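Side-chain contacts in putative NAD-dependent epimerase/dehydratase (Bacillus halodurans, PDB 3E8X), which is of unknown function but binds NADP in the manner of an atypical short-chain dehydrogenase/reductase, probably as an NAD(P)-dependent epimerase or dehydratase: residues T103-I106 with D107-A111; M142-R145 with H146-A150. All blocks are in the same frame, centred on the assembly; numbering follows the deposited sequence.

How the contacts relate
Running from the N terminus, the chain passes strand 87-90 and enters helix 100-121, where contact 1 joins 103-106 to 107-111. It then crosses to strand 125-129 and a long loop, before contact 2 joins 142-145 to 146-150 at the start of helix 145-160. The contacts follow in series, neither nesting nor crossing, and each spans adjacent turns without closing a long loop. Their centres are 13 Å apart, and the two helices pack together: Thr103 CG2 lies 3.7 Å from Ala150 CB, and Asp107 OD1 is 3.5 Å from Tyr147 CE1. Both contacts touch the NADP and the second subunit, tying the cofactor site to the dimer interface.

Contact 1: residues T103-I106 with D107-A111; sequences TILI and DLWGA. With NAP (NADP nicotinamide-adenine-dinucleotide phosphate), chain B.
Ile104 and Trp109 meet through a backbone hydrogen bond, Trp109 N to Ile104 O at 2.8 Å with an N-H...O angle of 164°. Its five-residue spacing makes it a wide, pi-type turn within helix 100-121. Leu108 N to Thr103 O, Gly110 N to Leu105 O and Ala111 N to Ile106 O repeat that spacing, but all three bonds are weak. Beside them, Leu105 CD2 comes within 4.1 Å of Trp109 CD1 as the two side chains cross obliquely, touching the pyrrole part of the indole; Leu105 O also lies at the ring edge. Asp107 CB packs against Thr103 O at 3.3 Å, and OD2 lies 3.5 Å from Thr103 CA. With CG on the backbone N side (chi1 -53°), this carboxylate folds back along the preceding turn, where OD2 accepts a hydrogen bond from Ser94 N. Ile106 bends at chi2 (-64°), bringing CD1 3.1 Å from N6A of the NADP adenine; the methyl sits out of the ring plane. Farther out, Trp109 NE1 bonds to Asp138 OD1 of the second subunit, and Leu108 packs on its counterpart there. On this helix of a beta-alpha-beta unit, Asp107 OD1 stays 4.0 Å from O2D of the nicotinamide ribose; with OD2 held by Ser94 N, the carboxylate is fixed beside the ribose and probably adds negative charge there, while the adenine meets an apolar methyl.

Contact 2: residues M142-R145 with H146-A150; sequences MNMR and HYLVA. With NAP (NADP nicotinamide-adenine-dinucleotide phosphate), chain B.
Met144 O accepts Leu148 N at 3.1 Å with an N-H...O angle of 169°, and Arg145 O accepts Val149 N at 3.0 Å, so regular four-residue bonding is established in the first turn of helix 145-160. Met144 O also takes a weak bond from Tyr147 N, bent to 121°. At the same turn a water bridges the backbone, donating to Met142 O at 2.6 Å and accepting from His146 N at 3.2 Å; Met142 O is further bonded by Arg145 N. His146 has its CG in the crowded position between backbone N and carbonyl carbon (chi1 71°), which swings the imidazole back over the preceding residues. There Asn143 O lies at the ring edge, in plane, 3.4 Å from CE1. The helix belongs to the Rossmann-type fold of the short-chain dehydrogenase/reductase family, and Tyr147 sits at the tyrosine of a Tyr-x-x-x-Lys sequence like the family signature. The Tyr147 ring reaches the cofactor: OH makes a very short hydrogen bond, 2.5 Å, with O2D of the nicotinamide ribose, either group being a possible donor. O2D lies in the plane of the Tyr147 ring, at its edge. Selenomethionine Met144, modelled in two conformers, turns its CE back over Leu148, where the closeness of the methyls is doubtful. Val149 CG2 rests 3.3 Å from Arg145 O. Over one face of the Arg145 guanidinium, SE of selenomethionine Met142 stands 3.8 Å above the plane, offset toward the rim, while NH2 bonds to Gly140 O. Val149 continues into the dimer interface, packing on Trp109 of the second subunit.

Contact 1: residues T103-I106 with D107-A111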
ATOM      1  N   THR A 103      -1.999   0.451 -10.834  1.00 48.38           N
ATOM      2  CA  THR A 103      -1.280  -0.515 -10.013  1.00 49.41           C
ATOM      3  C   THR A 103      -1.659  -0.324  -8.564  1.00 49.87           C
ATOM      4  O   THR A 103      -1.990  -1.288  -7.909  1.00 51.84           O
ATOM      5  CB  THR A 103       0.245  -0.345 -10.163  1.00 49.58           C
ATOM      6  OG1 THR A 103       0.565  -0.343 -11.545  1.00 49.09           O
ATOM      7  CG2 THR A 103       1.021  -1.422  -9.445  1.00 47.61           C
ATOM      8  N   ILE A 104      -1.636   0.914  -8.068  1.00 50.91           N
ATOM      9  CA  ILE A 104      -2.158   1.235  -6.720  1.00 50.88           C
ATOM     10  C   ILE A 104      -3.630   0.851  -6.525  1.00 50.56           C
ATOM     11  O   ILE A 104      -4.014   0.220  -5.528  1.00 50.60           O
ATOM     12  CB  ILE A 104      -2.051   2.761  -6.379  1.00 51.69           C
ATOM     13  CG1 ILE A 104      -0.605   3.240  -6.418  1.00 51.73           C
ATOM     14  CG2 ILE A 104      -2.595   3.061  -4.962  1.00 52.83           C
ATOM     15  CD1 ILE A 104      -0.416   4.806  -6.241  1.00 51.35           C
ATOM     16  N   LEU A 105      -4.460   1.288  -7.458  1.00 49.91           N
ATOM     17  CA  LEU A 105      -5.905   1.176  -7.318  1.00 49.07           C
ATOM     18  C   LEU A 105      -6.436  -0.259  -7.555  1.00 49.54           C
ATOM     19  O   LEU A 105      -7.405  -0.638  -6.907  1.00 49.79           O
ATOM     20  CB  LEU A 105      -6.614   2.217  -8.194  1.00 49.04           C
ATOM     21  CG  LEU A 105      -6.430   3.681  -7.744  1.00 49.64           C
ATOM     22  CD1 LEU A 105      -7.141   4.676  -8.696  1.00 46.24           C
ATOM     23  CD2 LEU A 105      -6.929   3.868  -6.262  1.00 48.11           C
ATOM     24  N   ILE A 106      -5.796  -1.049  -8.445  1.00 49.79           N
ATOM     25  CA  ILE A 106      -6.232  -2.425  -8.749  1.00 49.77           C
ATOM     26  C   ILE A 106      -5.409  -3.450  -7.960  1.00 49.60           C
ATOM     27  O   ILE A 106      -5.922  -4.136  -7.085  1.00 48.58           O
ATOM     28  CB  ILE A 106      -6.200  -2.717 -10.277  1.00 50.40           C
ATOM     29  CG1 ILE A 106      -7.020  -1.659 -11.024  1.00 50.99           C
ATOM     30  CG2 ILE A 106      -6.680  -4.154 -10.611  1.00 48.35           C
ATOM     31  CD1 ILE A 106      -8.485  -1.630 -10.706  1.00 50.60           C
ATOM     32  N   ASP A 107      -4.119  -3.534  -8.250  1.00 49.83           N
ATOM     33  CA  ASP A 107      -3.295  -4.594  -7.693  1.00 49.37           C
ATOM     34  C   ASP A 107      -3.230  -4.520  -6.167  1.00 48.55           C
ATOM     35  O   ASP A 107      -3.108  -5.568  -5.505  1.00 48.96           O
ATOM     36  CB  ASP A 107      -1.860  -4.577  -8.293  1.00 49.26           C
ATOM     37  CG  ASP A 107      -1.855  -4.595  -9.819  1.00 50.25           C
ATOM     38  OD1 ASP A 107      -1.195  -5.470 -10.408  1.00 48.17           O
ATOM     39  OD2 ASP A 107      -2.527  -3.743 -10.440  1.00 50.10           O
ATOM     40  N   LEU A 108      -3.250  -3.305  -5.606  1.00 48.11           N
ATOM     41  CA  LEU A 108      -3.079  -3.137  -4.165  1.00 47.74           C
ATOM     42  C   LEU A 108      -4.429  -2.903  -3.485  1.00 48.87           C
ATOM     43  O   LEU A 108      -4.907  -3.734  -2.687  1.00 48.87           O
ATOM     44  CB  LEU A 108      -2.096  -2.017  -3.856  1.00 47.78           C
ATOM     45  CG  LEU A 108      -1.883  -1.628  -2.373  1.00 47.57           C
ATOM     46  CD1 LEU A 108      -1.649  -2.860  -1.473  1.00 44.64           C
ATOM     47  CD2 LEU A 108      -0.727  -0.610  -2.159  1.00 46.28           C
ATOM     48  N   TRP A 109      -5.047  -1.758  -3.808  1.00 49.00           N
ATOM     49  CA  TRP A 109      -6.257  -1.312  -3.136  1.00 48.27           C
ATOM     50  C   TRP A 109      -7.397  -2.261  -3.463  1.00 48.67           C
ATOM     51  O   TRP A 109      -8.122  -2.654  -2.578  1.00 48.67           O
ATOM     52  CB  TRP A 109      -6.545   0.130  -3.525  1.00 48.86           C
ATOM     53  CG  TRP A 109      -7.729   0.785  -2.908  1.00 48.23           C
ATOM     54  CD1 TRP A 109      -8.776   1.333  -3.568  1.00 49.55           C
ATOM     55  CD2 TRP A 109      -7.959   1.032  -1.514  1.00 48.58           C
ATOM     56  NE1 TRP A 109      -9.648   1.907  -2.672  1.00 48.54           N
ATOM     57  CE2 TRP A 109      -9.172   1.728  -1.407  1.00 47.91           C
ATOM     58  CE3 TRP A 109      -7.245   0.747  -0.347  1.00 50.46           C
ATOM     59  CZ2 TRP A 109      -9.698   2.163  -0.168  1.00 49.77           C
ATOM     60  CZ3 TRP A 109      -7.763   1.178   0.882  1.00 50.66           C
ATOM     61  CH2 TRP A 109      -8.995   1.868   0.949  1.00 49.46           C
ATOM     62  N   GLY A 110      -7.517  -2.670  -4.731  1.00 49.60           N
ATOM     63  CA  GLY A 110      -8.525  -3.671  -5.154  1.00 48.74           C
ATOM     64  C   GLY A 110      -8.442  -4.992  -4.402  1.00 48.81           C
ATOM     65  O   GLY A 110      -9.459  -5.543  -3.989  1.00 49.82           O
ATOM     66  N   ALA A 111      -7.222  -5.493  -4.222  1.00 48.57           N
ATOM     67  CA  ALA A 111      -6.957  -6.704  -3.470  1.00 48.40           C
ATOM     68  C   ALA A 111      -7.339  -6.538  -2.030  1.00 48.26           C
ATOM     69  O   ALA A 111      -7.980  -7.419  -1.451  1.00 48.27           O
ATOM     70  CB  ALA A 111      -5.464  -7.149  -3.602  1.00 47.64           C
TER
HETATM   71  PA  NAP B 500      -3.801  -9.905 -17.341  0.60 55.92           P
HETATM   72  O1A NAP B 500      -3.410  -8.426 -17.424  0.60 54.50           O
HETATM   73  O2A NAP B 500      -3.957 -10.712 -18.611  0.60 54.76           O
HETATM   74  O5B NAP B 500      -5.120  -9.968 -16.403  0.60 57.97           O
HETATM   75  C5B NAP B 500      -5.604  -8.855 -15.629  0.60 57.19           C
HETATM   76  C4B NAP B 500      -7.129  -8.768 -15.591  0.60 56.20           C
HETATM   77  O4B NAP B 500      -7.465  -7.782 -14.598  0.60 55.38           O
HETATM   78  C3B NAP B 500      -7.808  -8.316 -16.909  0.60 56.44           C
HETATM   79  O3B NAP B 500      -8.770  -9.254 -17.427  0.60 55.22           O
HETATM   80  C2B NAP B 500      -8.539  -7.035 -16.545  0.60 56.76           C
HETATM   81  O2B NAP B 500      -9.826  -6.822 -17.175  0.60 56.73           O
HETATM   82  C1B NAP B 500      -8.693  -7.202 -15.024  0.60 57.36           C
HETATM   83  N9A NAP B 500      -9.020  -5.893 -14.405  0.60 57.64           N
HETATM   84  C8A NAP B 500      -8.365  -4.735 -14.583  0.60 57.60           C
HETATM   85  N7A NAP B 500      -8.998  -3.768 -13.891  0.60 57.19           N
HETATM   86  C5A NAP B 500     -10.054  -4.338 -13.276  0.60 57.69           C
HETATM   87  C6A NAP B 500     -11.065  -3.860 -12.435  0.60 57.58           C
HETATM   88  N6A NAP B 500     -11.093  -2.558 -12.082  0.60 57.72           N
HETATM   89  N1A NAP B 500     -12.037  -4.687 -11.987  0.60 57.44           N
HETATM   90  C2A NAP B 500     -12.019  -5.974 -12.339  0.60 57.28           C
HETATM   91  N3A NAP B 500     -11.063  -6.473 -13.148  0.60 57.93           N
HETATM   92  C4A NAP B 500     -10.069  -5.676 -13.623  0.60 57.71           C
HETATM   93  O3  NAP B 500      -2.665 -10.640 -16.421  0.60 57.07           O
HETATM   94  PN  NAP B 500      -2.183 -12.200 -16.460  0.60 54.77           P
HETATM   95  O1N NAP B 500      -1.078 -12.279 -17.478  0.60 56.46           O
HETATM   96  O2N NAP B 500      -3.445 -13.033 -16.439  0.60 51.55           O
HETATM   97  O5D NAP B 500      -1.352 -12.399 -15.101  0.60 53.03           O
HETATM   98  C5D NAP B 500      -2.014 -12.574 -13.854  0.60 54.57           C
HETATM   99  C4D NAP B 500      -1.237 -11.794 -12.810  0.60 54.59           C
HETATM  100  O4D NAP B 500       0.088 -12.303 -12.654  0.60 53.96           O
HETATM  101  C3D NAP B 500      -1.080 -10.333 -13.205  0.60 54.57           C
HETATM  102  O3D NAP B 500      -2.252  -9.612 -12.796  0.60 54.90           O
HETATM  103  C2D NAP B 500       0.255  -9.921 -12.577  0.60 53.47           C
HETATM  104  O2D NAP B 500       0.101  -9.113 -11.429  0.60 45.51           O
HETATM  105  C1D NAP B 500       0.938 -11.247 -12.168  0.60 54.44           C
HETATM  106  N1N NAP B 500       2.343 -11.441 -12.643  0.60 54.50           N
HETATM  107  C2N NAP B 500       2.736 -11.133 -13.903  0.60 55.26           C
HETATM  108  C3N NAP B 500       4.072 -11.352 -14.305  0.60 54.63           C
HETATM  109  C7N NAP B 500       4.555 -11.062 -15.709  0.60 54.32           C
HETATM  110  O7N NAP B 500       5.620 -11.582 -16.092  0.60 49.75           O
HETATM  111  N7N NAP B 500       3.789 -10.304 -16.512  0.60 53.88           N
HETATM  112  C4N NAP B 500       4.982 -11.889 -13.393  0.60 55.03           C
HETATM  113  C5N NAP B 500       4.551 -12.200 -12.115  0.60 54.50           C
HETATM  114  C6N NAP B 500       3.229 -11.968 -11.776  0.60 53.48           C
HETATM  115  P2B NAP B 500     -10.059  -6.499 -18.764  0.60 55.25           P
HETATM  116  O1X NAP B 500     -10.157  -7.835 -19.451  0.60 53.94           O
HETATM  117  O2X NAP B 500     -11.384  -5.743 -18.789  0.60 56.56           O
HETATM  118  O3X NAP B 500      -8.816  -5.729 -19.158  0.60 54.50           O

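Contact 2: residues M142-R145 with H146-A150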
HETATM    1  N   MSE A 142      14.344  -1.129 -10.900  1.00 45.35           N
HETATM    2  CA  MSE A 142      13.717   0.124 -10.526  1.00 45.65           C
HETATM    3  C   MSE A 142      12.442   0.357 -11.327  1.00 45.67           C
HETATM    4  O   MSE A 142      11.446   0.748 -10.737  1.00 46.20           O
HETATM    5  CB  MSE A 142      14.693   1.308 -10.631  1.00 45.83           C
HETATM    6  CG  MSE A 142      14.083   2.720 -10.338  1.00 46.71           C
HETATM    7 SE   MSE A 142      13.289   2.975  -8.536  0.75 53.24          SE
HETATM    8  CE  MSE A 142      14.828   3.881  -7.749  1.00 47.36           C
ATOM      9  N   ASN A 143      12.438   0.059 -12.626  1.00 46.17           N
ATOM     10  CA  ASN A 143      11.238   0.261 -13.459  1.00 46.95           C
ATOM     11  C   ASN A 143       9.989  -0.566 -13.062  1.00 47.26           C
ATOM     12  O   ASN A 143       8.869  -0.230 -13.440  1.00 47.00           O
ATOM     13  CB  ASN A 143      11.570   0.071 -14.939  1.00 47.45           C
ATOM     14  CG  ASN A 143      11.786  -1.409 -15.348  1.00 48.66           C
ATOM     15  OD1 ASN A 143      12.367  -2.213 -14.621  1.00 49.38           O
ATOM     16  ND2 ASN A 143      11.327  -1.744 -16.542  1.00 50.22           N
HETATM   17  N   MSE A 144      10.204  -1.625 -12.283  1.00 47.61           N
HETATM   18  CA  MSE A 144       9.191  -2.563 -11.787  0.60 48.51           C
HETATM   19  C   MSE A 144       8.880  -2.432 -10.288  1.00 47.59           C
HETATM   20  O   MSE A 144       7.969  -3.069  -9.765  1.00 46.14           O
HETATM   21  CB  MSE A 144       9.740  -3.973 -11.949  0.60 48.68           C
HETATM   22  CG  MSE A 144       9.529  -4.587 -13.272  0.60 50.05           C
HETATM   23 SE   MSE A 144       9.767  -6.481 -13.035  0.45 54.30          SE
HETATM   24  CE  MSE A 144       9.971  -6.634 -11.134  0.60 51.05           C
ATOM     25  N   ARG A 145       9.688  -1.652  -9.588  1.00 46.70           N
ATOM     26  CA  ARG A 145       9.662  -1.617  -8.139  1.00 47.70           C
ATOM     27  C   ARG A 145       8.317  -1.212  -7.540  1.00 47.33           C
ATOM     28  O   ARG A 145       7.902  -1.741  -6.508  1.00 48.22           O
ATOM     29  CB  ARG A 145      10.771  -0.708  -7.636  1.00 47.04           C
ATOM     30  CG  ARG A 145      11.195  -0.990  -6.243  1.00 49.00           C
ATOM     31  CD  ARG A 145      12.496  -0.256  -5.909  1.00 48.04           C
ATOM     32  NE  ARG A 145      13.592  -0.761  -6.714  1.00 48.68           N
ATOM     33  CZ  ARG A 145      14.825  -0.276  -6.705  1.00 47.20           C
ATOM     34  NH1 ARG A 145      15.150   0.711  -5.896  1.00 46.97           N
ATOM     35  NH2 ARG A 145      15.745  -0.798  -7.509  1.00 47.13           N
ATOM     36  N   HIS A 146       7.614  -0.315  -8.221  1.00 47.66           N
ATOM     37  CA  HIS A 146       6.286   0.131  -7.781  1.00 47.61           C
ATOM     38  C   HIS A 146       5.264  -1.007  -7.836  1.00 47.60           C
ATOM     39  O   HIS A 146       4.370  -1.105  -6.986  1.00 46.90           O
ATOM     40  CB  HIS A 146       5.817   1.357  -8.590  1.00 46.99           C
ATOM     41  CG  HIS A 146       5.455   1.042 -10.017  1.00 48.39           C
ATOM     42  ND1 HIS A 146       6.395   0.686 -10.960  1.00 47.16           N
ATOM     43  CD2 HIS A 146       4.258   1.016 -10.655  1.00 48.14           C
ATOM     44  CE1 HIS A 146       5.790   0.430 -12.109  1.00 47.17           C
ATOM     45  NE2 HIS A 146       4.498   0.647 -11.959  1.00 46.65           N
ATOM     46  N   TYR A 147       5.392  -1.858  -8.859  1.00 47.95           N
ATOM     47  CA  TYR A 147       4.551  -3.025  -9.002  1.00 47.81           C
ATOM     48  C   TYR A 147       4.838  -4.053  -7.895  1.00 47.79           C
ATOM     49  O   TYR A 147       3.909  -4.543  -7.219  1.00 47.28           O
ATOM     50  CB  TYR A 147       4.719  -3.640 -10.410  1.00 48.61           C
ATOM     51  CG  TYR A 147       4.120  -5.006 -10.534  1.00 48.29           C
ATOM     52  CD1 TYR A 147       2.731  -5.178 -10.709  1.00 48.52           C
ATOM     53  CD2 TYR A 147       4.925  -6.143 -10.422  1.00 49.72           C
ATOM     54  CE1 TYR A 147       2.179  -6.455 -10.801  1.00 48.69           C
ATOM     55  CE2 TYR A 147       4.391  -7.415 -10.512  1.00 49.65           C
ATOM     56  CZ  TYR A 147       3.020  -7.579 -10.710  1.00 51.15           C
ATOM     57  OH  TYR A 147       2.508  -8.868 -10.814  1.00 50.78           O
ATOM     58  N   LEU A 148       6.112  -4.345  -7.688  1.00 46.34           N
ATOM     59  CA  LEU A 148       6.560  -5.264  -6.644  1.00 47.69           C
ATOM     60  C   LEU A 148       6.158  -4.879  -5.224  1.00 47.83           C
ATOM     61  O   LEU A 148       5.804  -5.743  -4.383  1.00 48.66           O
ATOM     62  CB  LEU A 148       8.096  -5.465  -6.734  1.00 46.93           C
ATOM     63  CG  LEU A 148       8.700  -6.048  -8.030  1.00 48.51           C
ATOM     64  CD1 LEU A 148      10.241  -6.121  -7.978  1.00 45.25           C
ATOM     65  CD2 LEU A 148       8.071  -7.398  -8.385  1.00 46.22           C
ATOM     66  N   VAL A 149       6.234  -3.591  -4.923  1.00 48.73           N
ATOM     67  CA  VAL A 149       5.702  -3.041  -3.646  1.00 48.02           C
ATOM     68  C   VAL A 149       4.183  -3.215  -3.582  1.00 48.85           C
ATOM     69  O   VAL A 149       3.652  -3.646  -2.561  1.00 49.08           O
ATOM     70  CB  VAL A 149       6.085  -1.549  -3.487  1.00 49.05           C
ATOM     71  CG1 VAL A 149       5.238  -0.842  -2.393  1.00 44.86           C
ATOM     72  CG2 VAL A 149       7.602  -1.403  -3.255  1.00 45.45           C
ATOM     73  N   ALA A 150       3.463  -2.897  -4.663  1.00 48.71           N
ATOM     74  CA  ALA A 150       2.009  -3.062  -4.630  1.00 48.32           C
ATOM     75  C   ALA A 150       1.615  -4.511  -4.290  1.00 48.34           C
ATOM     76  O   ALA A 150       0.837  -4.751  -3.397  1.00 47.60           O
ATOM     77  CB  ALA A 150       1.373  -2.567  -5.908  1.00 47.79           C
TER
HETATM   78  PA  NAP B 500      -3.801  -9.905 -17.341  0.60 55.92           P
HETATM   79  O1A NAP B 500      -3.410  -8.426 -17.424  0.60 54.50           O
HETATM   80  O2A NAP B 500      -3.957 -10.712 -18.611  0.60 54.76           O
HETATM   81  O5B NAP B 500      -5.120  -9.968 -16.403  0.60 57.97           O
HETATM   82  C5B NAP B 500      -5.604  -8.855 -15.629  0.60 57.19           C
HETATM   83  C4B NAP B 500      -7.129  -8.768 -15.591  0.60 56.20           C
HETATM   84  O4B NAP B 500      -7.465  -7.782 -14.598  0.60 55.38           O
HETATM   85  C3B NAP B 500      -7.808  -8.316 -16.909  0.60 56.44           C
HETATM   86  O3B NAP B 500      -8.770  -9.254 -17.427  0.60 55.22           O
HETATM   87  C2B NAP B 500      -8.539  -7.035 -16.545  0.60 56.76           C
HETATM   88  O2B NAP B 500      -9.826  -6.822 -17.175  0.60 56.73           O
HETATM   89  C1B NAP B 500      -8.693  -7.202 -15.024  0.60 57.36           C
HETATM   90  N9A NAP B 500      -9.020  -5.893 -14.405  0.60 57.64           N
HETATM   91  C8A NAP B 500      -8.365  -4.735 -14.583  0.60 57.60           C
HETATM   92  N7A NAP B 500      -8.998  -3.768 -13.891  0.60 57.19           N
HETATM   93  C5A NAP B 500     -10.054  -4.338 -13.276  0.60 57.69           C
HETATM   94  C6A NAP B 500     -11.065  -3.860 -12.435  0.60 57.58           C
HETATM   95  N6A NAP B 500     -11.093  -2.558 -12.082  0.60 57.72           N
HETATM   96  N1A NAP B 500     -12.037  -4.687 -11.987  0.60 57.44           N
HETATM   97  C2A NAP B 500     -12.019  -5.974 -12.339  0.60 57.28           C
HETATM   98  N3A NAP B 500     -11.063  -6.473 -13.148  0.60 57.93           N
HETATM   99  C4A NAP B 500     -10.069  -5.676 -13.623  0.60 57.71           C
HETATM  100  O3  NAP B 500      -2.665 -10.640 -16.421  0.60 57.07           O
HETATM  101  PN  NAP B 500      -2.183 -12.200 -16.460  0.60 54.77           P
HETATM  102  O1N NAP B 500      -1.078 -12.279 -17.478  0.60 56.46           O
HETATM  103  O2N NAP B 500      -3.445 -13.033 -16.439  0.60 51.55           O
HETATM  104  O5D NAP B 500      -1.352 -12.399 -15.101  0.60 53.03           O
HETATM  105  C5D NAP B 500      -2.014 -12.574 -13.854  0.60 54.57           C
HETATM  106  C4D NAP B 500      -1.237 -11.794 -12.810  0.60 54.59           C
HETATM  107  O4D NAP B 500       0.088 -12.303 -12.654  0.60 53.96           O
HETATM  108  C3D NAP B 500      -1.080 -10.333 -13.205  0.60 54.57           C
HETATM  109  O3D NAP B 500      -2.252  -9.612 -12.796  0.60 54.90           O
HETATM  110  C2D NAP B 500       0.255  -9.921 -12.577  0.60 53.47           C
HETATM  111  O2D NAP B 500       0.101  -9.113 -11.429  0.60 45.51           O
HETATM  112  C1D NAP B 500       0.938 -11.247 -12.168  0.60 54.44           C
HETATM  113  N1N NAP B 500       2.343 -11.441 -12.643  0.60 54.50           N
HETATM  114  C2N NAP B 500       2.736 -11.133 -13.903  0.60 55.26           C
HETATM  115  C3N NAP B 500       4.072 -11.352 -14.305  0.60 54.63           C
HETATM  116  C7N NAP B 500       4.555 -11.062 -15.709  0.60 54.32           C
HETATM  117  O7N NAP B 500       5.620 -11.582 -16.092  0.60 49.75           O
HETATM  118  N7N NAP B 500       3.789 -10.304 -16.512  0.60 53.88           N
HETATM  119  C4N NAP B 500       4.982 -11.889 -13.393  0.60 55.03           C
HETATM  120  C5N NAP B 500       4.551 -12.200 -12.115  0.60 54.50           C
HETATM  121  C6N NAP B 500       3.229 -11.968 -11.776  0.60 53.48           C
HETATM  122  P2B NAP B 500     -10.059  -6.499 -18.764  0.60 55.25           P
HETATM  123  O1X NAP B 500     -10.157  -7.835 -19.451  0.60 53.94           O
HETATM  124  O2X NAP B 500     -11.384  -5.743 -18.789  0.60 56.56           O
HETATM  125  O3X NAP B 500      -8.816  -5.729 -19.158  0.60 54.50           O
HETATM  126  O   HOH W   1       9.128   1.755 -10.164  1.00 51.67           O